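Local structure of protein mini spindles (Drosophila melanogaster, 5VJC) at residues A[45-50]-A[54-59]; A[136-141]-A[173-178]; A[155-160]-A[192-197]; A[198-203]-A[234-239]; A[214-219]-A[247-252]. The protein probably binds tubulin through its TOG domains, arrays of HEAT repeats, and thereby promotes microtubule dynamics and formation of the mitotic spindle. All coordinates share one frame; numbering follows the deposited sequence.

Interaction 1: A[45-50]-A[54-59]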
# COMPACT_ATOMS: atom_id res chain seq x y z
N GLN A 45 9.24 -11.59 -17.33
CA GLN A 45 10.33 -11.17 -16.45
C GLN A 45 10.73 -12.25 -15.47
O GLN A 45 11.90 -12.38 -15.14
CB GLN A 45 9.95 -9.90 -15.69
CG GLN A 45 9.88 -8.66 -16.57
CD GLN A 45 9.53 -7.43 -15.76
OE1 GLN A 45 8.72 -7.50 -14.83
NE2 GLN A 45 10.16 -6.30 -16.08
N MET A 46 9.76 -13.01 -14.97
CA MET A 46 10.10 -14.09 -14.04
C MET A 46 10.85 -15.20 -14.78
O MET A 46 11.78 -15.80 -14.23
CB MET A 46 8.86 -14.66 -13.37
CG MET A 46 8.29 -13.79 -12.24
SD MET A 46 6.87 -14.63 -11.57
CE MET A 46 6.38 -13.45 -10.28
N MET A 47 10.41 -15.47 -16.00
CA MET A 47 11.10 -16.43 -16.88
C MET A 47 12.57 -16.05 -17.00
O MET A 47 13.46 -16.80 -16.61
CB MET A 47 10.45 -16.47 -18.27
CG MET A 47 9.13 -17.19 -18.33
SD MET A 47 9.28 -18.97 -18.08
CE MET A 47 7.56 -19.48 -18.23
N THR A 48 12.79 -14.84 -17.51
CA THR A 48 14.13 -14.27 -17.68
C THR A 48 14.96 -14.29 -16.39
O THR A 48 16.19 -14.48 -16.44
CB THR A 48 14.02 -12.83 -18.20
OG1 THR A 48 13.35 -12.85 -19.47
CG2 THR A 48 15.38 -12.17 -18.34
N ALA A 49 14.30 -14.13 -15.25
CA ALA A 49 15.00 -14.11 -13.96
C ALA A 49 15.31 -15.51 -13.39
O ALA A 49 15.84 -15.62 -12.30
CB ALA A 49 14.18 -13.29 -12.94
N ASN A 50 15.00 -16.57 -14.13
CA ASN A 50 15.20 -17.94 -13.63
C ASN A 50 14.39 -18.27 -12.37
O ASN A 50 14.80 -19.08 -11.54
CB ASN A 50 16.68 -18.23 -13.36
CG ASN A 50 17.51 -18.27 -14.63
OD1 ASN A 50 17.06 -18.76 -15.67
ND2 ASN A 50 18.72 -17.75 -14.56
N ALA A 54 8.07 -24.25 -12.27
CA ALA A 54 6.83 -24.80 -11.70
C ALA A 54 6.11 -23.72 -10.87
O ALA A 54 4.88 -23.61 -10.89
CB ALA A 54 7.11 -26.03 -10.85
N LEU A 55 6.90 -22.91 -10.17
CA LEU A 55 6.37 -21.83 -9.35
C LEU A 55 5.65 -20.83 -10.24
O LEU A 55 4.52 -20.44 -9.96
CB LEU A 55 7.47 -21.14 -8.57
CG LEU A 55 7.03 -20.16 -7.49
CD1 LEU A 55 6.38 -20.91 -6.32
CD2 LEU A 55 8.22 -19.33 -7.03
N ILE A 56 6.31 -20.43 -11.33
CA ILE A 56 5.70 -19.57 -12.34
C ILE A 56 4.35 -20.13 -12.80
O ILE A 56 3.36 -19.40 -12.88
CB ILE A 56 6.63 -19.37 -13.57
CG1 ILE A 56 7.87 -18.56 -13.19
CG2 ILE A 56 5.88 -18.68 -14.71
CD1 ILE A 56 8.88 -18.39 -14.35
N ALA A 57 4.32 -21.43 -13.12
CA ALA A 57 3.09 -22.07 -13.56
C ALA A 57 1.96 -21.89 -12.53
O ALA A 57 0.84 -21.52 -12.90
CB ALA A 57 3.32 -23.57 -13.83
N ASN A 58 2.28 -22.12 -11.26
CA ASN A 58 1.31 -21.97 -10.16
C ASN A 58 0.89 -20.53 -9.93
O ASN A 58 -0.26 -20.26 -9.57
CB ASN A 58 1.88 -22.54 -8.86
CG ASN A 58 1.88 -24.05 -8.86
OD1 ASN A 58 1.01 -24.67 -9.46
ND2 ASN A 58 2.87 -24.65 -8.20
N MET A 59 1.82 -19.61 -10.16
CA MET A 59 1.61 -18.19 -9.97
C MET A 59 0.54 -17.64 -10.89
O MET A 59 -0.22 -16.74 -10.52
CB MET A 59 2.93 -17.42 -10.18
CG MET A 59 3.83 -17.40 -8.97
SD MET A 59 5.47 -16.72 -9.34
CE MET A 59 6.06 -16.45 -7.68
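Met-46 and Met-59 each place CG anti to their own carbonyl carbon (chi1 -77° and -83°) and then run on extended, which carries both thioethers into the space between helix 36-48 and helix 53-59. There SD of Met-46 lies 3.4 Å from SD of Met-59, the two chains meeting at a slant, and CE of Met-46 lies 3.5 Å from SD of Met-59. Met-47 sets out like its neighbour but bends at chi2 (-69°), and the bend brings its end round to Ile-56. SD of Met-47 rests 3.8 Å from CD1 of Ile-56, while CE of Met-47 lies 4.0 Å from the CG2 branch of Ile-56. The CD1 methyl of Ile-56 also lies 3.9 Å from CB of Met-46 and 3.7 Å from the backbone N of Met-47. No hydrogen bond joins the segments; thioethers and methyls carry the contact. A Schellman motif with positive phi at Asn-50 ends the first helix, and a short turn leads into the second, the two packing as successive helices of the all-helical HEAT-repeat array. Around them, Trp-95 of helix 89-99 touches Met-46 and is hydrogen-bonded through NE1 to Met-59 O, Ile-92 packs on Met-59, and helix 64-77 adds Val-70.

Interaction 2: A[136-141]-A[173-178]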
# COMPACT_ATOMS: atom_id res chain seq x y z
N SER A 136 5.26 0.51 -7.55
CA SER A 136 4.54 -0.61 -8.15
C SER A 136 3.61 -1.26 -7.15
O SER A 136 2.69 -2.00 -7.53
CB SER A 136 5.51 -1.66 -8.67
OG SER A 136 6.04 -2.36 -7.55
N PHE A 137 3.87 -1.01 -5.86
CA PHE A 137 3.31 -1.84 -4.80
C PHE A 137 2.29 -1.11 -3.92
O PHE A 137 1.19 -1.58 -3.75
CB PHE A 137 4.43 -2.39 -3.93
CG PHE A 137 3.95 -3.20 -2.75
CD1 PHE A 137 3.20 -4.35 -2.94
CD2 PHE A 137 4.26 -2.80 -1.45
CE1 PHE A 137 2.74 -5.10 -1.83
CE2 PHE A 137 3.82 -3.55 -0.34
CZ PHE A 137 3.07 -4.70 -0.54
N VAL A 138 2.68 0.03 -3.38
CA VAL A 138 1.87 0.72 -2.37
C VAL A 138 0.45 1.14 -2.80
O VAL A 138 -0.47 0.94 -2.02
CB VAL A 138 2.63 1.96 -1.84
CG1 VAL A 138 1.83 2.70 -0.75
CG2 VAL A 138 3.99 1.52 -1.32
N PRO A 139 0.25 1.71 -4.02
CA PRO A 139 -1.12 2.10 -4.39
C PRO A 139 -2.08 0.91 -4.38
O PRO A 139 -3.26 1.05 -4.01
CB PRO A 139 -0.98 2.64 -5.82
CG PRO A 139 0.44 2.95 -5.98
CD PRO A 139 1.23 2.09 -5.05
N HIS A 140 -1.56 -0.24 -4.79
CA HIS A 140 -2.35 -1.44 -4.90
C HIS A 140 -2.62 -2.04 -3.54
O HIS A 140 -3.72 -2.53 -3.28
CB HIS A 140 -1.66 -2.46 -5.82
CG HIS A 140 -1.36 -1.91 -7.17
ND1 HIS A 140 -2.35 -1.71 -8.12
CD2 HIS A 140 -0.20 -1.49 -7.73
CE1 HIS A 140 -1.80 -1.20 -9.21
NE2 HIS A 140 -0.50 -1.06 -9.00
N LEU A 141 -1.60 -2.01 -2.68
CA LEU A 141 -1.80 -2.44 -1.30
C LEU A 141 -2.87 -1.58 -0.64
O LEU A 141 -3.79 -2.10 -0.02
CB LEU A 141 -0.49 -2.34 -0.52
CG LEU A 141 -0.52 -2.44 1.00
CD1 LEU A 141 -0.83 -3.87 1.43
CD2 LEU A 141 0.85 -1.91 1.60
N PHE A 173 2.41 8.96 2.43
CA PHE A 173 1.38 9.94 2.77
C PHE A 173 0.60 10.32 1.51
O PHE A 173 -0.63 10.33 1.53
CB PHE A 173 1.97 11.19 3.43
CG PHE A 173 0.92 12.18 3.90
CD1 PHE A 173 0.37 12.08 5.17
CD2 PHE A 173 0.50 13.20 3.07
CE1 PHE A 173 -0.59 12.99 5.60
CE2 PHE A 173 -0.47 14.10 3.49
CZ PHE A 173 -1.01 13.99 4.75
N GLY A 174 1.33 10.64 0.44
CA GLY A 174 0.75 10.94 -0.86
C GLY A 174 -0.16 9.84 -1.39
O GLY A 174 -1.26 10.13 -1.86
N TYR A 175 0.28 8.58 -1.35
CA TYR A 175 -0.58 7.47 -1.80
C TYR A 175 -1.84 7.29 -0.96
O TYR A 175 -2.92 6.99 -1.48
CB TYR A 175 0.21 6.17 -1.81
CG TYR A 175 1.22 6.09 -2.94
CD1 TYR A 175 0.81 6.22 -4.26
CD2 TYR A 175 2.56 5.87 -2.69
CE1 TYR A 175 1.72 6.15 -5.32
CE2 TYR A 175 3.48 5.79 -3.73
CZ TYR A 175 3.05 5.93 -5.04
OH TYR A 175 3.94 5.85 -6.09
N VAL A 176 -1.72 7.49 0.35
CA VAL A 176 -2.89 7.43 1.21
C VAL A 176 -3.87 8.54 0.87
O VAL A 176 -5.09 8.29 0.81
CB VAL A 176 -2.52 7.53 2.70
CG1 VAL A 176 -3.82 7.57 3.55
CG2 VAL A 176 -1.67 6.33 3.08
N MET A 177 -3.34 9.75 0.65
CA MET A 177 -4.15 10.90 0.21
C MET A 177 -5.03 10.57 -1.03
O MET A 177 -6.16 11.06 -1.14
CB MET A 177 -3.25 12.11 -0.11
CG MET A 177 -2.75 12.89 1.12
SD MET A 177 -4.10 13.59 2.14
CE MET A 177 -4.80 14.79 1.01
N GLU A 178 -4.52 9.75 -1.94
CA GLU A 178 -5.26 9.41 -3.17
C GLU A 178 -6.52 8.65 -2.84
O GLU A 178 -7.51 8.72 -3.57
CB GLU A 178 -4.41 8.59 -4.13
CG GLU A 178 -3.31 9.36 -4.80
CD GLU A 178 -3.84 10.60 -5.52
OE1 GLU A 178 -4.78 10.48 -6.33
OE2 GLU A 178 -3.32 11.72 -5.24
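Tyr-175 reaches from helix 169-178 to Val-138 and Pro-139 of helix 131-142, joining two helices of the all-helical HEAT-repeat array that makes up a TOG domain. Its CG stands anti to the carbonyl carbon (chi1 -73°), which sends the ring out across the contact. The aromatic part is a CH-pi interaction: CD of Pro-139 sits over one face, 4.2 Å from the centroid of the Tyr-175 ring and only 12° off its normal. The purely apolar part lies nearer the ring's root, where CG1 of Val-138 comes obliquely to within 3.8 Å of CD2 of Tyr-175, the two side chains crossing at about a right angle. Polar chemistry enters at the far end, where Tyr-175 OH is hydrogen-bonded to Ser-135 OG. With an alanine in place of Tyr-175, the pyrrolidine ring of Pro-139 would probably lose its aromatic cover and Ser-135 OG this phenolic mate. The proline also marks a kink: lacking an N-H, it interrupts the bonding of helix 131-142, and His-140 N makes only a weak bond to Phe-137 O. At the closest point of the contact, CG of Pro-139 approaches CE1 of Tyr-175 to 3.5 Å.

Interaction 3: A[155-160]-A[192-197]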
# COMPACT_ATOMS: atom_id res chain seq x y z
N GLY A 155 -4.14 -6.46 8.08
CA GLY A 155 -2.93 -6.95 7.44
C GLY A 155 -2.33 -5.85 6.59
O GLY A 155 -1.13 -5.62 6.61
N VAL A 156 -3.19 -5.19 5.81
CA VAL A 156 -2.78 -4.04 5.00
C VAL A 156 -2.12 -2.96 5.85
O VAL A 156 -1.04 -2.47 5.51
CB VAL A 156 -3.98 -3.45 4.26
CG1 VAL A 156 -3.62 -2.14 3.55
CG2 VAL A 156 -4.56 -4.49 3.28
N ARG A 157 -2.75 -2.61 6.96
CA ARG A 157 -2.20 -1.61 7.85
C ARG A 157 -0.82 -2.04 8.40
O ARG A 157 0.11 -1.23 8.48
CB ARG A 157 -3.20 -1.34 9.00
CG ARG A 157 -2.95 -0.10 9.88
CD ARG A 157 -4.30 0.65 10.17
NE ARG A 157 -5.37 -0.31 10.43
CZ ARG A 157 -6.62 -0.17 10.00
NH1 ARG A 157 -6.97 0.90 9.31
NH2 ARG A 157 -7.52 -1.11 10.28
N ARG A 158 -0.69 -3.30 8.77
CA ARG A 158 0.57 -3.80 9.35
C ARG A 158 1.72 -3.71 8.33
O ARG A 158 2.83 -3.23 8.64
CB ARG A 158 0.38 -5.24 9.84
CG ARG A 158 1.63 -5.93 10.35
CD ARG A 158 1.95 -5.63 11.81
NE ARG A 158 2.97 -6.54 12.34
CZ ARG A 158 4.29 -6.32 12.27
NH1 ARG A 158 4.76 -5.21 11.71
NH2 ARG A 158 5.14 -7.20 12.78
N VAL A 159 1.44 -4.17 7.12
CA VAL A 159 2.40 -4.07 6.01
C VAL A 159 2.68 -2.61 5.68
O VAL A 159 3.82 -2.22 5.54
CB VAL A 159 1.86 -4.80 4.74
CG1 VAL A 159 2.78 -4.56 3.50
CG2 VAL A 159 1.68 -6.29 5.02
N LEU A 160 1.64 -1.79 5.56
CA LEU A 160 1.85 -0.39 5.22
C LEU A 160 2.77 0.29 6.25
O LEU A 160 3.65 1.11 5.91
CB LEU A 160 0.53 0.36 5.12
CG LEU A 160 0.62 1.78 4.54
CD1 LEU A 160 0.84 1.77 3.02
CD2 LEU A 160 -0.61 2.60 4.88
N LEU A 192 -8.56 8.08 5.76
CA LEU A 192 -8.56 9.20 6.71
C LEU A 192 -7.94 8.83 8.07
O LEU A 192 -7.09 9.57 8.58
CB LEU A 192 -9.97 9.73 6.91
CG LEU A 192 -10.50 10.58 5.74
CD1 LEU A 192 -12.05 10.66 5.76
CD2 LEU A 192 -9.85 11.97 5.74
N ASP A 193 -8.34 7.70 8.65
CA ASP A 193 -7.73 7.19 9.89
C ASP A 193 -6.21 6.98 9.73
O ASP A 193 -5.43 7.22 10.66
CB ASP A 193 -8.39 5.87 10.33
CG ASP A 193 -9.83 6.06 10.85
OD1 ASP A 193 -10.26 7.21 11.05
OD2 ASP A 193 -10.52 5.04 11.06
N GLU A 194 -5.77 6.51 8.57
CA GLU A 194 -4.35 6.32 8.35
C GLU A 194 -3.63 7.67 8.28
O GLU A 194 -2.53 7.82 8.83
CB GLU A 194 -4.10 5.50 7.08
CG GLU A 194 -2.69 4.88 7.02
CD GLU A 194 -2.43 3.88 8.15
OE1 GLU A 194 -3.38 3.44 8.83
OE2 GLU A 194 -1.26 3.50 8.34
N LEU A 195 -4.25 8.66 7.64
CA LEU A 195 -3.66 9.99 7.61
C LEU A 195 -3.46 10.51 9.04
O LEU A 195 -2.43 11.10 9.36
CB LEU A 195 -4.52 10.95 6.80
CG LEU A 195 -4.58 10.64 5.28
CD1 LEU A 195 -5.72 11.37 4.57
CD2 LEU A 195 -3.22 10.92 4.58
N THR A 196 -4.44 10.24 9.90
CA THR A 196 -4.37 10.66 11.30
C THR A 196 -3.18 9.99 11.99
O THR A 196 -2.41 10.64 12.71
CB THR A 196 -5.68 10.33 12.06
OG1 THR A 196 -6.79 10.90 11.37
CG2 THR A 196 -5.64 10.86 13.51
N PHE A 197 -3.02 8.68 11.76
CA PHE A 197 -1.89 7.96 12.33
C PHE A 197 -0.56 8.56 11.86
O PHE A 197 0.35 8.81 12.65
CB PHE A 197 -1.96 6.47 11.99
CG PHE A 197 -0.67 5.73 12.25
CD1 PHE A 197 -0.36 5.26 13.52
CD2 PHE A 197 0.25 5.54 11.23
CE1 PHE A 197 0.84 4.60 13.75
CE2 PHE A 197 1.44 4.87 11.46
CZ PHE A 197 1.73 4.40 12.72
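Arg-157 meets Glu-194 first with its aliphatic stem and not with its charge. CG, anti to the backbone N (chi1 -167°), leads to a chain bent at both chi2 and chi3, and this folded course lays CD 3.2 Å from OE1 of Glu-194, with CG of Arg-157 at 3.7 Å from the same oxygen. The carboxylate oxygen lies at the edge of the guanidinium and near its plane, and the two flat groups are turned 29° apart. Even so, Arg-157 NH1 stays 4.4 Å from Glu-194 OE1, beyond a salt bridge; Arg-157 NH1 forms its salt bridge with Glu-190 OE1 instead. The helices concerned, 150-166 and 185-202, are neighbours in the HEAT-repeat stack of the TOG domain, and the contact bridges them with a buried acid. Three residues, nearly one helical turn, further on, Leu-160 reaches the same acid with its CD2 methyl. That methyl touches OE2 of Glu-194 at 3.6 Å and CG of Glu-194 at 3.8 Å, as the two side chains slide past each other in opposite directions. The bend of Glu-194 at chi2 (63°) sets OE1 beside CD of Arg-157 and OE2 beside CD2 of Leu-160. Just past the segment, Arg-161 supplies the strong partner: its NH2 forms a salt bridge with Glu-194 OE1, and the same guanidinium makes a cation-pi contact with Phe-197.

Interaction 4: A[198-203]-A[234-239]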
# COMPACT_ATOMS: atom_id res chain seq x y z
N LEU A 198 -0.46 8.82 10.56
CA LEU A 198 0.77 9.35 9.99
C LEU A 198 1.09 10.76 10.49
O LEU A 198 2.26 11.09 10.73
CB LEU A 198 0.66 9.37 8.45
CG LEU A 198 0.72 7.98 7.81
CD1 LEU A 198 0.44 8.12 6.31
CD2 LEU A 198 2.07 7.33 8.08
N ILE A 199 0.06 11.59 10.62
CA ILE A 199 0.26 12.95 11.12
C ILE A 199 0.68 12.94 12.61
O ILE A 199 1.57 13.67 13.00
CB ILE A 199 -1.01 13.80 10.94
CG1 ILE A 199 -1.26 14.03 9.44
CG2 ILE A 199 -0.87 15.16 11.64
CD1 ILE A 199 -2.58 14.68 9.16
N GLU A 200 0.04 12.11 13.42
CA GLU A 200 0.46 11.92 14.81
C GLU A 200 1.90 11.39 14.93
O GLU A 200 2.63 11.72 15.87
CB GLU A 200 -0.51 10.97 15.52
CG GLU A 200 -0.54 11.15 17.03
CD GLU A 200 -1.32 10.05 17.74
OE1 GLU A 200 -1.53 8.98 17.14
OE2 GLU A 200 -1.73 10.26 18.91
N SER A 201 2.33 10.59 13.95
CA SER A 201 3.62 9.91 14.00
C SER A 201 4.77 10.75 13.46
O SER A 201 5.88 10.71 13.99
CB SER A 201 3.55 8.60 13.21
OG SER A 201 2.60 7.72 13.81
N TYR A 202 4.50 11.50 12.40
CA TYR A 202 5.54 12.23 11.71
C TYR A 202 5.42 13.73 11.94
O TYR A 202 6.32 14.49 11.58
CB TYR A 202 5.51 11.91 10.22
CG TYR A 202 5.96 10.49 9.94
CD1 TYR A 202 7.31 10.18 9.83
CD2 TYR A 202 5.04 9.45 9.81
CE1 TYR A 202 7.74 8.88 9.60
CE2 TYR A 202 5.46 8.15 9.56
CZ TYR A 202 6.81 7.87 9.45
OH TYR A 202 7.24 6.58 9.22
N GLY A 203 4.31 14.16 12.53
CA GLY A 203 4.05 15.58 12.70
C GLY A 203 3.70 16.28 11.40
O GLY A 203 3.63 15.65 10.33
N ILE A 234 -8.72 16.30 11.39
CA ILE A 234 -8.50 17.74 11.47
C ILE A 234 -8.22 18.14 12.92
O ILE A 234 -7.40 19.02 13.17
CB ILE A 234 -9.70 18.53 10.90
CG1 ILE A 234 -9.79 18.30 9.40
CG2 ILE A 234 -9.55 20.03 11.16
CD1 ILE A 234 -8.53 18.67 8.64
N VAL A 235 -8.87 17.46 13.86
CA VAL A 235 -8.61 17.68 15.28
C VAL A 235 -7.13 17.44 15.61
O VAL A 235 -6.48 18.23 16.29
CB VAL A 235 -9.49 16.76 16.17
CG1 VAL A 235 -8.92 16.66 17.58
CG2 VAL A 235 -10.92 17.27 16.21
N GLN A 236 -6.59 16.34 15.10
CA GLN A 236 -5.19 16.02 15.31
C GLN A 236 -4.32 17.10 14.69
O GLN A 236 -3.30 17.51 15.27
CB GLN A 236 -4.86 14.64 14.74
CG GLN A 236 -3.40 14.31 14.73
CD GLN A 236 -2.81 14.24 16.14
OE1 GLN A 236 -3.21 13.41 16.95
NE2 GLN A 236 -1.87 15.12 16.42
N VAL A 237 -4.74 17.58 13.52
CA VAL A 237 -4.02 18.68 12.90
C VAL A 237 -4.10 19.91 13.84
O VAL A 237 -3.13 20.65 13.97
CB VAL A 237 -4.57 19.03 11.51
CG1 VAL A 237 -3.93 20.27 10.97
CG2 VAL A 237 -4.33 17.87 10.53
N PHE A 238 -5.24 20.09 14.50
CA PHE A 238 -5.42 21.25 15.37
C PHE A 238 -4.45 21.22 16.56
O PHE A 238 -3.85 22.24 16.91
CB PHE A 238 -6.86 21.36 15.87
CG PHE A 238 -7.09 22.52 16.80
CD1 PHE A 238 -6.91 23.83 16.36
CD2 PHE A 238 -7.47 22.31 18.12
CE1 PHE A 238 -7.11 24.91 17.21
CE2 PHE A 238 -7.67 23.39 18.97
CZ PHE A 238 -7.50 24.69 18.51
N PHE A 239 -4.28 20.04 17.16
CA PHE A 239 -3.37 19.83 18.29
C PHE A 239 -1.92 20.14 17.96
O PHE A 239 -1.12 20.43 18.86
CB PHE A 239 -3.45 18.39 18.78
CG PHE A 239 -4.76 18.04 19.45
CD1 PHE A 239 -5.53 19.00 20.07
CD2 PHE A 239 -5.20 16.73 19.47
CE1 PHE A 239 -6.73 18.67 20.68
CE2 PHE A 239 -6.40 16.39 20.08
CZ PHE A 239 -7.16 17.36 20.69
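Gln-236 faces Ile-199 and Glu-200 where helix 224-241 runs beside helix 185-202, two members of the HEAT-repeat stack of the TOG domain. The short segments are nearly parallel, 20° apart, with their axes 10.0 Å from each other at closest approach, so side chains rather than backbones fill the interval. Gln-236 places CG anti to the backbone N and then bends at chi2 (63°), which folds its amide up against the flank of Glu-200. Its CG lies 4.1 Å from CG2 of Ile-199, the two chains sliding past each other in opposite directions. OE1 of Gln-236 rests 3.5 Å from CG of Glu-200, the bent glutamine and the extended glutamate crossing at about a right angle. The carboxylate is not turned flat on the amide, their planes standing 44° apart. Replacing Gln-236 by an alanine is likely to open a gap beside CG2 of Ile-199 and set the Glu-200 stem freer to turn. Val-237 follows on the buried side, where Thr-245 and Met-248 of helix 245-248 also pack against it. Its partner across the contact is again Ile-199, met this time through the other branch of the isoleucine. The two side chains cross at a slant, and CG2 of Val-237 touches CD1 of Ile-199 at 3.9 Å.

Interaction 5: A[214-219]-A[247-252]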
# COMPACT_ATOMS: atom_id res chain seq x y z
N GLU A 214 -7.82 19.38 1.63
CA GLU A 214 -8.36 18.14 1.08
C GLU A 214 -9.04 17.28 2.15
O GLU A 214 -10.16 16.82 1.96
CB GLU A 214 -7.23 17.37 0.40
CG GLU A 214 -7.66 16.25 -0.52
CD GLU A 214 -8.57 16.72 -1.63
OE1 GLU A 214 -8.40 17.89 -2.07
OE2 GLU A 214 -9.45 15.94 -2.06
N ILE A 215 -8.37 17.09 3.29
CA ILE A 215 -8.94 16.31 4.39
C ILE A 215 -10.23 16.93 4.90
O ILE A 215 -11.21 16.22 5.18
CB ILE A 215 -7.94 16.17 5.56
CG1 ILE A 215 -6.77 15.24 5.18
CG2 ILE A 215 -8.64 15.62 6.80
CD1 ILE A 215 -5.48 15.47 6.01
N ALA A 216 -10.23 18.26 5.02
CA ALA A 216 -11.38 18.97 5.59
C ALA A 216 -12.64 18.85 4.73
O ALA A 216 -13.76 18.78 5.25
CB ALA A 216 -11.02 20.45 5.82
N ARG A 217 -12.46 18.80 3.41
CA ARG A 217 -13.56 18.59 2.48
C ARG A 217 -14.40 17.36 2.83
O ARG A 217 -15.60 17.32 2.58
CB ARG A 217 -13.04 18.46 1.05
CG ARG A 217 -12.60 19.76 0.41
CD ARG A 217 -12.08 19.53 -1.00
NE ARG A 217 -11.67 20.77 -1.66
CZ ARG A 217 -12.50 21.58 -2.32
NH1 ARG A 217 -13.79 21.29 -2.40
NH2 ARG A 217 -12.03 22.68 -2.90
N GLN A 218 -13.75 16.35 3.42
CA GLN A 218 -14.41 15.09 3.74
C GLN A 218 -15.36 15.19 4.94
O GLN A 218 -16.09 14.25 5.25
CB GLN A 218 -13.36 14.00 4.01
CG GLN A 218 -12.41 13.78 2.85
CD GLN A 218 -13.12 13.20 1.65
OE1 GLN A 218 -14.00 12.35 1.79
NE2 GLN A 218 -12.76 13.66 0.47
N ILE A 219 -15.33 16.32 5.63
CA ILE A 219 -16.16 16.48 6.81
C ILE A 219 -17.64 16.53 6.43
O ILE A 219 -18.50 16.04 7.17
CB ILE A 219 -15.75 17.72 7.62
CG1 ILE A 219 -14.39 17.48 8.28
CG2 ILE A 219 -16.78 18.04 8.69
CD1 ILE A 219 -13.82 18.69 9.02
N LYS A 247 -7.34 28.52 9.14
CA LYS A 247 -6.93 29.14 7.89
C LYS A 247 -6.58 28.08 6.85
O LYS A 247 -6.61 28.34 5.64
CB LYS A 247 -5.75 30.10 8.14
CG LYS A 247 -4.65 30.10 7.08
CD LYS A 247 -4.90 31.17 6.01
CE LYS A 247 -3.94 31.01 4.84
NZ LYS A 247 -4.32 31.82 3.64
N MET A 248 -6.26 26.87 7.32
CA MET A 248 -5.86 25.77 6.44
C MET A 248 -7.04 24.90 5.95
O MET A 248 -6.98 24.34 4.85
CB MET A 248 -4.83 24.87 7.15
CG MET A 248 -3.50 25.55 7.45
SD MET A 248 -2.19 24.40 7.95
CE MET A 248 -2.84 23.79 9.51
N ILE A 249 -8.09 24.77 6.76
CA ILE A 249 -9.20 23.89 6.40
C ILE A 249 -10.07 24.47 5.28
O ILE A 249 -11.06 23.85 4.88
CB ILE A 249 -10.11 23.57 7.60
CG1 ILE A 249 -10.56 24.85 8.31
CG2 ILE A 249 -9.44 22.60 8.56
CD1 ILE A 249 -11.53 24.60 9.45
N GLY A 250 -9.71 25.64 4.78
CA GLY A 250 -10.55 26.32 3.81
C GLY A 250 -11.75 26.96 4.50
O GLY A 250 -11.60 27.63 5.52
N HIS A 251 -12.94 26.74 3.96
CA HIS A 251 -14.15 27.37 4.49
C HIS A 251 -15.30 26.36 4.61
O HIS A 251 -15.72 25.80 3.60
CB HIS A 251 -14.56 28.55 3.60
CG HIS A 251 -13.39 29.24 2.96
ND1 HIS A 251 -12.80 28.78 1.80
CD2 HIS A 251 -12.71 30.36 3.31
CE1 HIS A 251 -11.80 29.58 1.47
NE2 HIS A 251 -11.73 30.55 2.36
N LEU A 252 -15.82 26.15 5.82
CA LEU A 252 -16.70 25.00 6.07
C LEU A 252 -18.13 25.33 6.52
O LEU A 252 -18.39 26.41 7.06
CB LEU A 252 -16.08 24.09 7.12
CG LEU A 252 -15.00 23.08 6.77
CD1 LEU A 252 -13.67 23.76 6.55
CD2 LEU A 252 -14.91 22.07 7.91
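Ala-216 puts a single methyl against Ile-249, and the smallness of that bump lets the backbones come close, their CA atoms 5.4 Å apart. The methyl settles into a shallow hollow formed by Ile-249 and Leu-252. Its floor is the backbone of Ile-249, whose O lies 3.5 Å from CB of Ala-216; one wall is the branch point of Ile-249, its CB 3.7 Å from CB of Ala-216 and its CG2 nearly as near. Leu-252 forms another wall, more loosely, with CD1 at 4.3 Å from CB of Ala-216. The hollow owes its form to the torsions of Ile-249, where CG2 stands anti to the carbonyl carbon and presents itself to the alanine, while CG1 takes the crowded position between N and carbonyl carbon (chi1 52°). Past it, Gly-250 with positive phi turns the chain so that Leu-252 comes back to the same surface. The second bump is Ile-219, three residues on from Ala-216: its CD1 meets CD2 of Leu-252 at 3.7 Å, the chains crossing at about a right angle. Leu-252 thus spans both bumps, one methyl branch to each. Helix 254-264 also packs here, Leu-260 touching Ile-249 and Leu-257 touching Leu-252, where the HEAT-repeat array nears its C-terminal end. As no hydrogen bond or charge joins the segments, the contact between them rests mainly on apolar packing, which implies that it depends on close fit of shape and not on bond direction.

Overall arrangement
The five contacts run along an elongated helical array. Interaction 1 lies near one end and interaction 5 near the other, their centres about 48 Å apart and on opposite sides of the chain's centre; both are buried and apolar. Interaction 2, closest to the middle, is partly buried and mixes an aromatic face with aliphatic groups. Interaction 3 is buried yet built round a carboxylate, its charge met by arginine from outside the segments. Interaction 4 reaches the surface through a glutamate. Interactions 3 and 4 both use helix 185-202, and Leu-195 of interaction 3 packs on Phe-173 of interaction 2. Ile-234 and Ile-215 likewise tie interaction 4 to interaction 5, whereas interaction 1 touches none of the others.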